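Local structure of Alr3699 protein (Nostoc sp., 4XSU) at residues 216-221 with 292-297. The protein belongs to the GT-B clan of glycosyltransferases, built from two Rossmann-like domains, and is seen here with UDP and glucose bound between them. Sequence-based numbering, arbitrary orientation.
Sequences SPWKGQ and APEPFG. With GLC (alpha-D-glucopyranose), chain J; UDP (uridine-5'-diphosphate), chain K.
One ammonium group, NZ of Lys219, ties a protein carboxylate to a diphosphate. It forms a salt bridge to OE2 of Glu294 at 3.0 Å. It also hydrogen-bonds to O3B of UDP at 2.9 Å, and a further bond joins this NZ to O3A of UDP, the bridging oxygen, at 3.1 Å. A weaker bond runs from the same NZ to OE1 of Glu294. The lysine starts off pointing away from 292-297, but a bend at chi2 (-66°) followed by two extended torsions sends NZ back toward the carboxylate, crossing the glutamate side chain at about a right angle. OE1 of Glu294 is also hydrogen-bonded to NE2 of His288 and OG of Ser290, which fixes the carboxylate's rotation.

Trp218 lies alongside. CD of Lys219 sits 4.0 Å above one face of the indole, offset toward the rim, while the carboxylate plane of Glu294 is turned only 26° from the ring. At the six-membered end the ring edge meets the carbonyl O of Ala292, 3.4 Å from CZ3; CB of Ala292 packs 3.9 Å from CE3, and CD of Pro295 lies 4.1 Å from CH2. His134 adds an edge-to-face ring contact from the other half of the molecule.

Beyond Glu294 the chain turns to the glucose, where N of Gly297 donates to O4 of GLC at 2.7 Å, although the sugar's placement there is somewhat doubtful. Gly220 and Gly297 are the N-caps of helices 221-228 and 298-305. Two loops following parallel strands of the C-terminal Rossmann-like domain thus meet at the nucleotide diphosphate and sugar. Glu294 and Glu302, eight residues apart and the latter hydrogen-bonded to UDP, are consistent with the EX7E motif of many GT-B glycosyltransferases.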
loop_
_atom_site.group_PDB
_atom_site.type_symbol
_atom_site.label_atom_id
_atom_site.label_comp_id
_atom_site.label_asym_id
_atom_site.label_seq_id
_atom_site.Cartn_x
_atom_site.Cartn_y
_atom_site.Cartn_z
ATOM N N SER B 216 -27.216 12.012 -4.076
ATOM C CA SER B 216 -26.804 10.709 -3.628
ATOM C C SER B 216 -27.900 10.160 -2.761
ATOM O O SER B 216 -28.314 10.808 -1.825
ATOM C CB SER B 216 -25.505 10.820 -2.838
ATOM O OG SER B 216 -25.157 9.571 -2.284
ATOM N N PRO B 217 -28.374 8.952 -3.052
ATOM C CA PRO B 217 -29.561 8.425 -2.378
ATOM C C PRO B 217 -29.664 8.707 -0.886
ATOM O O PRO B 217 -30.760 8.958 -0.388
ATOM C CB PRO B 217 -29.443 6.914 -2.600
ATOM C CG PRO B 217 -28.662 6.783 -3.860
ATOM C CD PRO B 217 -27.711 7.935 -3.888
ATOM N N TRP B 218 -28.541 8.654 -0.173
ATOM C CA TRP B 218 -28.595 8.769 1.281
ATOM C C TRP B 218 -28.772 10.200 1.735
ATOM O O TRP B 218 -29.073 10.434 2.894
ATOM C CB TRP B 218 -27.386 8.117 1.967
ATOM C CG TRP B 218 -26.122 8.910 2.028
ATOM C CD1 TRP B 218 -25.117 8.879 1.132
ATOM C CD2 TRP B 218 -25.701 9.806 3.075
ATOM N NE1 TRP B 218 -24.096 9.711 1.528
ATOM C CE2 TRP B 218 -24.427 10.280 2.727
ATOM C CE3 TRP B 218 -26.284 10.255 4.267
ATOM C CZ2 TRP B 218 -23.712 11.196 3.523
ATOM C CZ3 TRP B 218 -25.578 11.178 5.064
ATOM C CH2 TRP B 218 -24.309 11.637 4.681
ATOM N N LYS B 219 -28.577 11.141 0.818
ATOM C CA LYS B 219 -28.877 12.536 1.078
ATOM C C LYS B 219 -30.363 12.827 0.928
ATOM O O LYS B 219 -30.805 13.911 1.254
ATOM C CB LYS B 219 -28.073 13.413 0.148
ATOM C CG LYS B 219 -26.595 13.347 0.420
ATOM C CD LYS B 219 -26.262 13.936 1.776
ATOM C CE LYS B 219 -24.791 14.227 1.861
ATOM N NZ LYS B 219 -24.388 14.950 3.088
ATOM N N GLY B 220 -31.111 11.859 0.397
ATOM C CA GLY B 220 -32.571 11.872 0.421
ATOM C C GLY B 220 -33.266 13.031 -0.277
ATOM O O GLY B 220 -34.275 13.521 0.230
ATOM N N GLN B 221 -32.759 13.469 -1.436
ATOM C CA GLN B 221 -33.499 14.455 -2.247
ATOM C C GLN B 221 -34.870 13.898 -2.614
ATOM O O GLN B 221 -35.831 14.636 -2.731
ATOM C CB GLN B 221 -32.767 14.845 -3.519
ATOM C CG GLN B 221 -31.560 15.765 -3.327
ATOM C CD GLN B 221 -30.309 14.996 -2.960
ATOM O OE1 GLN B 221 -30.354 13.770 -2.800
ATOM N NE2 GLN B 221 -29.191 15.699 -2.837
ATOM N N ALA B 292 -29.677 8.526 6.052
ATOM C CA ALA B 292 -28.686 7.844 6.854
ATOM C C ALA B 292 -28.000 8.927 7.666
ATOM O O ALA B 292 -27.935 10.066 7.218
ATOM C CB ALA B 292 -27.685 7.089 5.976
ATOM N N PRO B 293 -27.511 8.582 8.870
ATOM C CA PRO B 293 -27.077 9.624 9.788
ATOM C C PRO B 293 -26.011 10.541 9.224
ATOM O O PRO B 293 -25.025 10.068 8.683
ATOM C CB PRO B 293 -26.546 8.827 10.993
ATOM C CG PRO B 293 -27.333 7.549 10.990
ATOM C CD PRO B 293 -27.558 7.249 9.525
ATOM N N GLU B 294 -26.186 11.826 9.420
ATOM C CA GLU B 294 -25.287 12.797 8.897
ATOM C C GLU B 294 -24.226 13.070 9.888
ATOM O O GLU B 294 -24.530 13.329 11.014
ATOM C CB GLU B 294 -26.030 14.086 8.662
ATOM C CG GLU B 294 -25.183 15.180 8.070
ATOM C CD GLU B 294 -25.075 15.061 6.584
ATOM O OE1 GLU B 294 -26.046 14.681 5.941
ATOM O OE2 GLU B 294 -24.016 15.352 6.058
ATOM N N PRO B 295 -22.968 13.030 9.494
ATOM C CA PRO B 295 -21.899 13.297 10.439
ATOM C C PRO B 295 -21.923 14.680 10.967
ATOM O O PRO B 295 -21.864 14.848 12.133
ATOM C CB PRO B 295 -20.659 13.165 9.585
ATOM C CG PRO B 295 -21.023 12.183 8.594
ATOM C CD PRO B 295 -22.445 12.450 8.259
ATOM N N PHE B 296 -22.065 15.665 10.117
ATOM C CA PHE B 296 -22.141 17.019 10.590
ATOM C C PHE B 296 -23.299 17.749 9.969
ATOM O O PHE B 296 -24.307 17.939 10.581
ATOM C CB PHE B 296 -20.883 17.760 10.275
ATOM C CG PHE B 296 -20.830 19.107 10.876
ATOM C CD1 PHE B 296 -20.703 19.256 12.225
ATOM C CD2 PHE B 296 -20.917 20.218 10.109
ATOM C CE1 PHE B 296 -20.650 20.493 12.795
ATOM C CE2 PHE B 296 -20.861 21.460 10.670
ATOM C CZ PHE B 296 -20.722 21.600 12.014
ATOM N N GLY B 297 -23.145 18.088 8.709
ATOM C CA GLY B 297 -24.136 18.814 7.954
ATOM C C GLY B 297 -23.846 20.281 7.884
ATOM O O GLY B 297 -24.412 21.061 8.577
HETATM C C1 GLC J . -17.971 15.492 6.145
HETATM C C2 GLC J . -19.275 14.893 6.679
HETATM C C3 GLC J . -20.363 15.929 6.963
HETATM C C4 GLC J . -19.779 17.239 7.495
HETATM C C5 GLC J . -18.532 17.713 6.740
HETATM C C6 GLC J . -17.353 17.862 7.695
HETATM O O1 GLC J . -17.485 14.681 5.068
HETATM O O2 GLC J . -19.774 13.939 5.733
HETATM O O3 GLC J . -21.288 15.399 7.917
HETATM O O4 GLC J . -20.782 18.259 7.430
HETATM O O5 GLC J . -18.164 16.828 5.679
HETATM O O6 GLC J . -17.518 19.052 8.474
HETATM N N1 UDP K . -22.017 22.914 -1.523
HETATM C C2 UDP K . -21.702 23.653 -2.682
HETATM N N3 UDP K . -22.312 23.381 -3.842
HETATM C C4 UDP K . -23.226 22.406 -3.919
HETATM C C5 UDP K . -23.554 21.664 -2.791
HETATM C C6 UDP K . -22.926 21.938 -1.582
HETATM O O2 UDP K . -20.850 24.567 -2.626
HETATM O O4 UDP K . -23.787 22.164 -5.010
HETATM C "C1'" UDP K . -21.346 23.216 -0.256
HETATM C "C2'" UDP K . -22.372 23.655 0.775
HETATM O "O2'" UDP K . -22.059 24.967 1.252
HETATM C "C3'" UDP K . -22.289 22.656 1.911
HETATM C "C4'" UDP K . -21.215 21.653 1.518
HETATM O "O4'" UDP K . -20.702 22.040 0.240
HETATM O "O3'" UDP K . -21.919 23.320 3.123
HETATM C "C5'" UDP K . -21.781 20.241 1.439
HETATM O "O5'" UDP K . -21.267 19.462 2.517
HETATM P PA UDP K . -22.266 18.728 3.544
HETATM O O1A UDP K . -23.619 19.391 3.442
HETATM O O2A UDP K . -21.576 18.624 4.882
HETATM O O3A UDP K . -22.384 17.247 2.921
HETATM P PB UDP K . -21.060 16.415 2.536
HETATM O O1B UDP K . -20.806 16.784 1.093
HETATM O O2B UDP K . -20.017 16.923 3.501
HETATM O O3B UDP K . -21.460 14.976 2.750
#